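Local coordinates for microcin B17-processing protein McbB (Escherichia coli str. K-12 substr. MG1655, PDB 6GRH) that is needed to process the inactive microcin B17 precursor peptide, McbA, into the active antibiotic, and carries a bound zinc ion, at residues B[146-151]-B[170-175]; B[177-182]-B[198-203]; B[192-197]-B[223-228]. All blocks are in the same frame, centred on the assembly; numbering follows the deposited sequence.

Contact 1: residues B[146-151]-B[170-175]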
loop_
_atom_site.group_PDB
_atom_site.type_symbol
_atom_site.label_atom_id
_atom_site.label_comp_id
_atom_site.label_asym_id
_atom_site.label_seq_id
_atom_site.Cartn_x
_atom_site.Cartn_y
_atom_site.Cartn_z
ATOM N N GLU B 146 -11.576 21.960 -15.972
ATOM C CA GLU B 146 -11.829 20.977 -17.034
ATOM C C GLU B 146 -10.647 20.861 -17.984
ATOM O O GLU B 146 -10.266 19.760 -18.389
ATOM C CB GLU B 146 -13.099 21.312 -17.831
ATOM C CG GLU B 146 -14.348 20.891 -17.110
ATOM C CD GLU B 146 -15.621 20.843 -17.943
ATOM O OE1 GLU B 146 -15.597 20.865 -19.196
ATOM O OE2 GLU B 146 -16.665 20.731 -17.284
ATOM N N ASN B 147 -10.063 21.991 -18.351
ATOM C CA ASN B 147 -8.910 21.992 -19.225
ATOM C C ASN B 147 -7.678 22.318 -18.390
ATOM O O ASN B 147 -7.326 23.473 -18.188
ATOM C CB ASN B 147 -9.140 22.945 -20.373
ATOM C CG ASN B 147 -10.405 22.603 -21.129
ATOM O OD1 ASN B 147 -10.609 21.447 -21.530
ATOM N ND2 ASN B 147 -11.294 23.588 -21.289
ATOM N N TYR B 148 -7.033 21.263 -17.907
ATOM C CA TYR B 148 -5.947 21.394 -16.945
ATOM C C TYR B 148 -4.667 21.927 -17.614
ATOM O O TYR B 148 -4.338 21.549 -18.711
ATOM C CB TYR B 148 -5.665 20.041 -16.298
ATOM C CG TYR B 148 -4.520 20.083 -15.349
ATOM C CD1 TYR B 148 -4.711 20.396 -14.017
ATOM C CD2 TYR B 148 -3.212 19.837 -15.800
ATOM C CE1 TYR B 148 -3.635 20.481 -13.151
ATOM C CE2 TYR B 148 -2.136 19.899 -14.945
ATOM C CZ TYR B 148 -2.348 20.224 -13.620
ATOM O OH TYR B 148 -1.281 20.260 -12.774
ATOM N N HIS B 149 -3.978 22.819 -16.934
ATOM C CA HIS B 149 -2.584 23.127 -17.234
ATOM C C HIS B 149 -1.968 23.497 -15.898
ATOM O O HIS B 149 -2.578 24.274 -15.146
ATOM C CB HIS B 149 -2.419 24.274 -18.244
ATOM C CG HIS B 149 -1.049 24.325 -18.852
ATOM N ND1 HIS B 149 0.074 24.639 -18.121
ATOM C CD2 HIS B 149 -0.613 24.047 -20.105
ATOM C CE1 HIS B 149 1.144 24.560 -18.894
ATOM N NE2 HIS B 149 0.753 24.201 -20.105
ATOM N N SER B 150 -0.778 22.958 -15.610
ATOM C CA SER B 150 -0.067 23.227 -14.358
ATOM C C SER B 150 0.245 24.698 -14.108
ATOM O O SER B 150 0.261 25.111 -12.961
ATOM C CB SER B 150 1.236 22.412 -14.269
ATOM O OG SER B 150 2.111 22.697 -15.338
ATOM N N ASP B 151 0.516 25.464 -15.165
ATOM C CA ASP B 151 0.702 26.918 -15.067
ATOM C C ASP B 151 -0.461 27.667 -14.407
ATOM O O ASP B 151 -0.239 28.678 -13.761
ATOM C CB ASP B 151 0.955 27.553 -16.449
ATOM C CG ASP B 151 2.383 27.373 -16.943
ATOM O OD1 ASP B 151 3.251 26.864 -16.198
ATOM O OD2 ASP B 151 2.647 27.766 -18.095
ATOM N N GLN B 170 -7.994 21.807 -5.161
ATOM C CA GLN B 170 -7.925 21.755 -6.605
ATOM C C GLN B 170 -8.665 20.548 -7.084
ATOM O O GLN B 170 -8.492 19.455 -6.519
ATOM C CB GLN B 170 -6.485 21.656 -7.111
ATOM C CG GLN B 170 -5.528 22.732 -6.642
ATOM C CD GLN B 170 -5.000 22.570 -5.222
ATOM O OE1 GLN B 170 -4.734 23.567 -4.559
ATOM N NE2 GLN B 170 -4.782 21.356 -4.781
ATOM N N SER B 171 -9.428 20.717 -8.156
ATOM C CA SER B 171 -10.128 19.597 -8.776
ATOM C C SER B 171 -9.967 19.615 -10.293
ATOM O O SER B 171 -9.839 20.654 -10.910
ATOM C CB SER B 171 -11.601 19.552 -8.333
ATOM O OG SER B 171 -12.325 20.667 -8.791
ATOM N N TYR B 172 -9.895 18.431 -10.877
ATOM C CA TYR B 172 -9.446 18.248 -12.260
ATOM C C TYR B 172 -9.679 16.769 -12.625
ATOM O O TYR B 172 -10.035 15.956 -11.759
ATOM C CB TYR B 172 -7.945 18.651 -12.414
ATOM C CG TYR B 172 -7.048 17.945 -11.446
ATOM C CD1 TYR B 172 -6.884 18.414 -10.153
ATOM C CD2 TYR B 172 -6.432 16.749 -11.790
ATOM C CE1 TYR B 172 -6.095 17.751 -9.242
ATOM C CE2 TYR B 172 -5.648 16.069 -10.886
ATOM C CZ TYR B 172 -5.480 16.565 -9.623
ATOM O OH TYR B 172 -4.736 15.882 -8.721
ATOM N N TYR B 173 -9.482 16.449 -13.897
ATOM C CA TYR B 173 -9.757 15.143 -14.432
ATOM C C TYR B 173 -8.466 14.501 -14.895
ATOM O O TYR B 173 -7.601 15.154 -15.432
ATOM C CB TYR B 173 -10.777 15.230 -15.557
ATOM C CG TYR B 173 -12.087 15.823 -15.088
ATOM C CD1 TYR B 173 -13.118 15.011 -14.621
ATOM C CD2 TYR B 173 -12.281 17.216 -15.074
ATOM C CE1 TYR B 173 -14.324 15.558 -14.175
ATOM C CE2 TYR B 173 -13.476 17.778 -14.630
ATOM C CZ TYR B 173 -14.501 16.938 -14.172
ATOM O OH TYR B 173 -15.673 17.500 -13.720
ATOM N N LEU B 174 -8.340 13.206 -14.649
ATOM C CA LEU B 174 -7.167 12.458 -15.054
ATOM C C LEU B 174 -7.658 11.102 -15.476
ATOM O O LEU B 174 -8.268 10.401 -14.662
ATOM C CB LEU B 174 -6.160 12.319 -13.911
ATOM C CG LEU B 174 -4.946 11.400 -14.149
ATOM C CD1 LEU B 174 -4.140 11.873 -15.331
ATOM C CD2 LEU B 174 -4.120 11.349 -12.874
ATOM N N LYS B 175 -7.433 10.794 -16.751
ATOM C CA LYS B 175 -7.866 9.558 -17.396
ATOM C C LYS B 175 -9.379 9.374 -17.249
ATOM O O LYS B 175 -10.127 10.185 -17.786
ATOM C CB LYS B 175 -7.019 8.386 -16.875
ATOM C CG LYS B 175 -5.561 8.550 -17.290
ATOM C CD LYS B 175 -4.764 7.287 -17.001
ATOM C CE LYS B 175 -3.349 7.375 -17.549
ATOM N NZ LYS B 175 -2.858 6.010 -17.889
HETATM O O HOH W 1 -8.902 18.714 -15.731
HETATM O O HOH W 2 -16.434 19.909 -14.743
#
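Y148 and Y172 make the dry, aromatic part of this contact: Y148 CD1 sits 4.0 Å from Y172 CB, and the two side chains lie abreast with their ends in the same direction. Their rings meet obliquely, with centroids 5.7 Å apart and planes at 49°. With CG anti to the backbone N (chi1 177°), Y148 turns its ring inward against the strand. Both hydroxyls have partners beyond the two segments, Y148 OH in H193 and Y172 OH in D181.

The partly exposed E146 meets Y173 with two waters alongside. E146 CG comes within 4.1 Å of Y173 CE2, but the polar groups meet through water: one molecule lies 2.7 Å from E146 OE2 and the same distance from Y173 OH. A second accepts from Y173 N at 3.0 Å. E146 OE2 also forms a salt bridge with R239, and Y173 OH bonds to S242.

The residues join two parts of a beta-alpha-beta crossover, the turn leading into helix 150-160 and strand 167-174. No direct hydrogen bond spans the two segments, so the junction rests on aromatic packing at one end and, at the partly exposed E146, on water and polar partners from beyond the segments.

Contact 2: residues B[177-182]-B[198-203]. With SO4 (sulfate ion), chain G.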
loop_
_atom_site.group_PDB
_atom_site.type_symbol
_atom_site.label_atom_id
_atom_site.label_comp_id
_atom_site.label_asym_id
_atom_site.label_seq_id
_atom_site.Cartn_x
_atom_site.Cartn_y
_atom_site.Cartn_z
ATOM N N SER B 177 -10.895 9.448 -14.194
ATOM C CA SER B 177 -11.201 9.882 -12.848
ATOM C C SER B 177 -11.414 11.376 -12.710
ATOM O O SER B 177 -10.865 12.187 -13.482
ATOM C CB SER B 177 -10.105 9.469 -11.877
ATOM O OG SER B 177 -8.929 10.234 -12.100
ATOM N N PHE B 178 -12.198 11.708 -11.699
ATOM C CA PHE B 178 -12.308 13.067 -11.175
ATOM C C PHE B 178 -11.504 13.075 -9.869
ATOM O O PHE B 178 -11.711 12.252 -8.983
ATOM C CB PHE B 178 -13.768 13.425 -10.972
ATOM C CG PHE B 178 -13.991 14.803 -10.404
ATOM C CD1 PHE B 178 -13.392 15.908 -10.974
ATOM C CD2 PHE B 178 -14.776 14.974 -9.277
ATOM C CE1 PHE B 178 -13.583 17.171 -10.442
ATOM C CE2 PHE B 178 -14.981 16.233 -8.740
ATOM C CZ PHE B 178 -14.378 17.341 -9.320
ATOM N N ARG B 179 -10.564 13.997 -9.764
ATOM C CA ARG B 179 -9.685 14.117 -8.600
ATOM C C ARG B 179 -9.992 15.366 -7.813
ATOM O O ARG B 179 -10.088 16.449 -8.384
ATOM C CB ARG B 179 -8.231 14.213 -9.059
ATOM C CG ARG B 179 -7.771 13.020 -9.862
ATOM C CD ARG B 179 -7.594 11.834 -8.963
ATOM N NE ARG B 179 -7.154 10.670 -9.733
ATOM C CZ ARG B 179 -6.629 9.561 -9.216
ATOM N NH1 ARG B 179 -6.420 9.426 -7.907
ATOM N NH2 ARG B 179 -6.276 8.590 -10.042
ATOM N N ILE B 180 -10.112 15.230 -6.503
ATOM C CA ILE B 180 -10.188 16.379 -5.640
ATOM C C ILE B 180 -8.987 16.244 -4.713
ATOM O O ILE B 180 -8.899 15.299 -3.928
ATOM C CB ILE B 180 -11.489 16.428 -4.819
ATOM C CG1 ILE B 180 -12.721 16.464 -5.743
ATOM C CG2 ILE B 180 -11.455 17.624 -3.866
ATOM C CD1 ILE B 180 -14.013 16.256 -4.995
ATOM N N ASP B 181 -8.068 17.201 -4.783
ATOM C CA ASP B 181 -6.905 17.148 -3.921
ATOM C C ASP B 181 -7.300 17.355 -2.467
ATOM O O ASP B 181 -8.357 17.913 -2.149
ATOM C CB ASP B 181 -5.858 18.206 -4.323
ATOM C CG ASP B 181 -5.225 17.937 -5.662
ATOM O OD1 ASP B 181 -5.310 16.777 -6.176
ATOM O OD2 ASP B 181 -4.629 18.918 -6.209
ATOM N N GLY B 182 -6.455 16.881 -1.572
ATOM C CA GLY B 182 -6.538 17.265 -0.179
ATOM C C GLY B 182 -6.420 18.770 -0.033
ATOM O O GLY B 182 -5.945 19.464 -0.927
ATOM N N GLU B 198 1.747 14.329 -8.774
ATOM C CA GLU B 198 2.902 13.423 -8.868
ATOM C C GLU B 198 2.626 12.039 -8.267
ATOM O O GLU B 198 3.081 11.027 -8.798
ATOM C CB GLU B 198 4.138 14.060 -8.225
ATOM C CG GLU B 198 4.626 15.276 -9.027
ATOM C CD GLU B 198 5.112 14.937 -10.435
ATOM O OE1 GLU B 198 5.598 13.796 -10.624
ATOM O OE2 GLU B 198 5.032 15.824 -11.330
ATOM N N ARG B 199 1.901 11.992 -7.163
ATOM C CA ARG B 199 1.445 10.709 -6.609
ATOM C C ARG B 199 0.579 9.943 -7.634
ATOM O O ARG B 199 0.817 8.741 -7.850
ATOM C CB ARG B 199 0.702 10.910 -5.291
ATOM C CG ARG B 199 0.275 9.632 -4.576
ATOM C CD ARG B 199 1.444 8.959 -3.907
ATOM N NE ARG B 199 1.063 7.723 -3.229
ATOM C CZ ARG B 199 1.018 6.503 -3.780
ATOM N NH1 ARG B 199 1.294 6.278 -5.074
ATOM N NH2 ARG B 199 0.666 5.481 -3.011
ATOM N N TRP B 200 -0.366 10.614 -8.287
ATOM C CA TRP B 200 -1.248 9.934 -9.253
ATOM C C TRP B 200 -0.514 9.564 -10.547
ATOM O O TRP B 200 -0.725 8.466 -11.089
ATOM C CB TRP B 200 -2.504 10.747 -9.594
ATOM C CG TRP B 200 -3.255 11.337 -8.413
ATOM C CD1 TRP B 200 -3.828 12.568 -8.368
ATOM C CD2 TRP B 200 -3.498 10.738 -7.129
ATOM N NE1 TRP B 200 -4.402 12.777 -7.154
ATOM C CE2 TRP B 200 -4.230 11.673 -6.374
ATOM C CE3 TRP B 200 -3.179 9.496 -6.548
ATOM C CZ2 TRP B 200 -4.651 11.424 -5.069
ATOM C CZ3 TRP B 200 -3.589 9.245 -5.238
ATOM C CH2 TRP B 200 -4.313 10.209 -4.512
ATOM N N LEU B 201 0.355 10.452 -11.041
ATOM C CA LEU B 201 1.132 10.135 -12.249
ATOM C C LEU B 201 2.072 8.923 -12.064
ATOM O O LEU B 201 2.187 8.098 -12.982
ATOM C CB LEU B 201 1.880 11.350 -12.787
ATOM C CG LEU B 201 0.957 12.457 -13.302
ATOM C CD1 LEU B 201 1.781 13.662 -13.692
ATOM C CD2 LEU B 201 0.085 12.043 -14.465
ATOM N N SER B 202 2.691 8.826 -10.888
ATOM C CA SER B 202 3.494 7.675 -10.485
ATOM C C SER B 202 2.687 6.381 -10.449
ATOM O O SER B 202 3.096 5.385 -11.039
ATOM C CB SER B 202 4.134 7.919 -9.105
ATOM O OG SER B 202 3.227 7.673 -8.026
ATOM N N ARG B 203 1.550 6.403 -9.756
ATOM C CA ARG B 203 0.646 5.232 -9.684
ATOM C C ARG B 203 0.176 4.774 -11.070
ATOM O O ARG B 203 0.011 3.569 -11.283
ATOM C CB ARG B 203 -0.558 5.488 -8.768
ATOM C CG ARG B 203 -1.665 4.421 -8.836
ATOM C CD ARG B 203 -2.756 4.651 -7.794
ATOM N NE ARG B 203 -2.219 4.480 -6.438
ATOM C CZ ARG B 203 -2.722 5.024 -5.331
ATOM N NH1 ARG B 203 -3.801 5.807 -5.368
ATOM N NH2 ARG B 203 -2.124 4.797 -4.159
HETATM S S SO4 G . 0.900 2.678 -5.431
HETATM O O1 SO4 G . -0.178 1.985 -6.174
HETATM O O2 SO4 G . 2.095 1.815 -5.293
HETATM O O3 SO4 G . 1.294 3.877 -6.204
HETATM O O4 SO4 G . 0.385 3.016 -4.093
HETATM O O HOH W 3 -5.397 6.525 -7.777
HETATM O O HOH W 4 -6.324 14.354 -5.814
#
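The guanidinium of R179 lies flat on the indole of W200, a cation-pi stack in the interior of the protein. Its NH1 stands 3.3 Å above the middle of the ring system, while CZ is 4.0 Å from the centroid of the five-membered ring; the two planes are only 26° apart. Further back along the side chain, R179 CD adds a CH-pi contact to the same ring. The bend at chi2 (-73°) brings the end of R179 over the indole, and NE donates at 3.0 Å to S177 OG, tilted out of the guanidinium plane, which probably helps fix the group's rotation. On the opposite face of the indole sits R199 CB.

R179 belongs to strand 177-180, the second arm of a beta hairpin with strand 167-174 in the mixed sheet, and W200 joins helix 193-204 to that sheet, touching Y172, S269 and S271. At the indole edge a water accepts from W200 NE1 at 2.8 Å and donates to D181 OD1; D181 OD2 turns to H193. Another water accepts from both R179 NH1 and R203 NH1, linking two like-charged groups; R203 NH1 also pairs with E282.

Along the same helix, R199 and R203 hold a sulfate, probably picked up during crystallisation. R199 NH1 and NH2 grip two of its oxygens nearly straight on, NH1 reaching O3 at 2.7 Å, and R203 adds bonds from NE and NH2.

Contact 3: residues B[192-197]-B[223-228]. With ZN (zinc ion), chain F.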
loop_
_atom_site.group_PDB
_atom_site.type_symbol
_atom_site.label_atom_id
_atom_site.label_comp_id
_atom_site.label_asym_id
_atom_site.label_seq_id
_atom_site.Cartn_x
_atom_site.Cartn_y
_atom_site.Cartn_z
ATOM N N CYS B 192 0.539 20.185 -1.285
ATOM C CA CYS B 192 -0.048 20.985 -2.316
ATOM C C CYS B 192 -0.507 20.139 -3.502
ATOM O O CYS B 192 -0.379 18.927 -3.495
ATOM C CB CYS B 192 0.975 22.039 -2.730
ATOM S SG CYS B 192 2.210 21.472 -3.923
ATOM N N HIS B 193 -1.098 20.788 -4.490
ATOM C CA HIS B 193 -1.507 20.122 -5.721
ATOM C C HIS B 193 -0.418 19.283 -6.400
ATOM O O HIS B 193 -0.677 18.182 -6.884
ATOM C CB HIS B 193 -1.939 21.141 -6.735
ATOM C CG HIS B 193 -2.140 20.573 -8.091
ATOM N ND1 HIS B 193 -3.157 19.694 -8.378
ATOM C CD2 HIS B 193 -1.459 20.767 -9.246
ATOM C CE1 HIS B 193 -3.085 19.363 -9.658
ATOM N NE2 HIS B 193 -2.071 20.004 -10.210
ATOM N N PHE B 194 0.789 19.824 -6.460
ATOM C CA PHE B 194 1.889 19.152 -7.172
ATOM C C PHE B 194 2.297 17.870 -6.428
ATOM O O PHE B 194 2.600 16.851 -7.052
ATOM C CB PHE B 194 3.021 20.144 -7.471
ATOM C CG PHE B 194 2.591 21.226 -8.407
ATOM C CD1 PHE B 194 2.339 20.930 -9.747
ATOM C CD2 PHE B 194 2.307 22.501 -7.941
ATOM C CE1 PHE B 194 1.851 21.893 -10.606
ATOM C CE2 PHE B 194 1.849 23.490 -8.804
ATOM C CZ PHE B 194 1.611 23.187 -10.134
ATOM N N CYS B 195 2.197 17.892 -5.097
ATOM C CA CYS B 195 2.347 16.683 -4.312
ATOM C C CYS B 195 1.342 15.596 -4.716
ATOM O O CYS B 195 1.700 14.408 -4.765
ATOM C CB CYS B 195 2.260 16.976 -2.810
ATOM S SG CYS B 195 3.633 17.942 -2.165
ATOM N N HIS B 196 0.108 16.006 -5.012
ATOM C CA HIS B 196 -0.968 15.101 -5.403
ATOM C C HIS B 196 -0.785 14.549 -6.806
ATOM O O HIS B 196 -0.809 13.292 -7.017
ATOM C CB HIS B 196 -2.343 15.774 -5.259
ATOM C CG HIS B 196 -2.790 15.880 -3.844
ATOM N ND1 HIS B 196 -2.336 16.860 -2.992
ATOM C CD2 HIS B 196 -3.583 15.068 -3.101
ATOM C CE1 HIS B 196 -2.871 16.680 -1.798
ATOM N NE2 HIS B 196 -3.624 15.594 -1.835
ATOM N N ILE B 197 -0.586 15.448 -7.761
ATOM C CA ILE B 197 -0.565 15.055 -9.167
ATOM C C ILE B 197 0.626 14.120 -9.461
ATOM O O ILE B 197 0.498 13.186 -10.236
ATOM C CB ILE B 197 -0.595 16.290 -10.086
ATOM C CG1 ILE B 197 -1.098 15.911 -11.479
ATOM C CG2 ILE B 197 0.763 16.948 -10.164
ATOM C CD1 ILE B 197 -1.689 17.088 -12.206
ATOM N N LYS B 223 13.671 19.955 -17.749
ATOM C CA LYS B 223 12.861 20.860 -18.554
ATOM C C LYS B 223 12.017 21.697 -17.605
ATOM O O LYS B 223 11.810 21.319 -16.443
ATOM C CB LYS B 223 11.946 20.081 -19.513
ATOM C CG LYS B 223 12.683 19.199 -20.520
ATOM N N LYS B 224 11.542 22.836 -18.100
ATOM C CA LYS B 224 10.585 23.643 -17.360
ATOM C C LYS B 224 9.441 22.718 -16.926
ATOM O O LYS B 224 8.892 21.996 -17.756
ATOM C CB LYS B 224 10.053 24.821 -18.202
ATOM C CG LYS B 224 9.038 25.696 -17.453
ATOM C CD LYS B 224 8.756 27.024 -18.169
ATOM N N TYR B 225 9.137 22.731 -15.631
ATOM C CA TYR B 225 8.075 21.907 -15.070
ATOM C C TYR B 225 6.765 22.422 -15.587
ATOM O O TYR B 225 6.316 23.503 -15.187
ATOM C CB TYR B 225 8.070 21.923 -13.525
ATOM C CG TYR B 225 7.088 20.928 -12.917
ATOM C CD1 TYR B 225 5.760 21.262 -12.729
ATOM C CD2 TYR B 225 7.497 19.641 -12.540
ATOM C CE1 TYR B 225 4.855 20.357 -12.181
ATOM C CE2 TYR B 225 6.598 18.725 -11.987
ATOM C CZ TYR B 225 5.274 19.098 -11.796
ATOM O OH TYR B 225 4.348 18.210 -11.264
ATOM N N GLN B 226 6.170 21.684 -16.515
ATOM C CA GLN B 226 4.837 22.030 -16.979
ATOM C C GLN B 226 4.163 20.828 -17.599
ATOM O O GLN B 226 4.840 19.949 -18.168
ATOM C CB GLN B 226 4.853 23.230 -17.940
ATOM C CG GLN B 226 5.027 22.938 -19.430
ATOM C CD GLN B 226 5.432 24.182 -20.207
ATOM O OE1 GLN B 226 6.508 24.224 -20.818
ATOM N NE2 GLN B 226 4.589 25.215 -20.165
ATOM N N MET B 227 2.835 20.783 -17.485
ATOM C CA MET B 227 2.084 19.700 -18.091
ATOM C C MET B 227 0.590 19.916 -18.201
ATOM O O MET B 227 -0.012 20.718 -17.483
ATOM C CB MET B 227 2.303 18.437 -17.290
ATOM C CG MET B 227 2.182 18.673 -15.804
ATOM S SD MET B 227 1.804 17.091 -15.107
ATOM C CE MET B 227 1.707 17.556 -13.378
ATOM N N THR B 228 0.031 19.140 -19.118
ATOM C CA THR B 228 -1.389 18.941 -19.267
ATOM C C THR B 228 -1.649 17.484 -18.881
ATOM O O THR B 228 -0.697 16.730 -18.636
ATOM C CB THR B 228 -1.797 19.188 -20.722
ATOM O OG1 THR B 228 -1.066 18.292 -21.557
ATOM C CG2 THR B 228 -1.480 20.637 -21.134
HETATM ZN ZN ZN F . 3.803 20.180 -2.823
#
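The first turn of helix 193-204 faces the irregular segment 223-228 at a distance, with the CA atoms of F194 and Y225, and likewise those of I197 and M227, 10.4 Å apart, so side chains alone bridge the gap. This turn carries half of a Cys4 zinc site: C192, at the N-cap, and C195 form a CxxC pair whose SG atoms each bind the zinc ion at 2.3 Å, and C290 and C292 complete the set.

Beside the metal site, the side chains of F194 and Y225 pass one another, running opposite ways, F194 CD1 lying 3.5 Å from Y225 CE1. Their ring planes are almost perpendicular, at 85°, but the approach is oblique. Y225 has its CG anti to the backbone N (chi1 -172°), which sends the ring toward the helix; its hydroxyl bonds to E198. Next along, I197 CG2 and M227 CE meet end to end, although I197 was modelled in two conformers and the closeness of this pair is doubtful.

M227 N is held by S150 OG. Within the turn, H196 ND1 donates to C192 O at 2.9 Å, the oxygen lying in the imidazole plane while ND1 stands above the carbonyl plane.

Overall arrangement
Contacts 1, 2 and 3 lie on the same side of the chain's centre, their own centres 10 to 11 Å apart, and polar side chains tie each to the others. H193 and D181 tie the three together: H193 NE2 is hydrogen-bonded to Y148 OH of contact 1 at 2.7 Å and H193 ND1 to D181 OD2 of contact 2 at 2.7 Å. D181 in turn meets contact 1 through Q170 NE2, 2.8 Å from D181 OD2. Helix 193-204 serves both contact 2 and contact 3, where E198 OE2 comes 2.5 Å from Y225 OH. The zinc ion bound in contact 3 is about 9 Å from the nearest side-chain atom of D181 and about 11 Å from that of Y148.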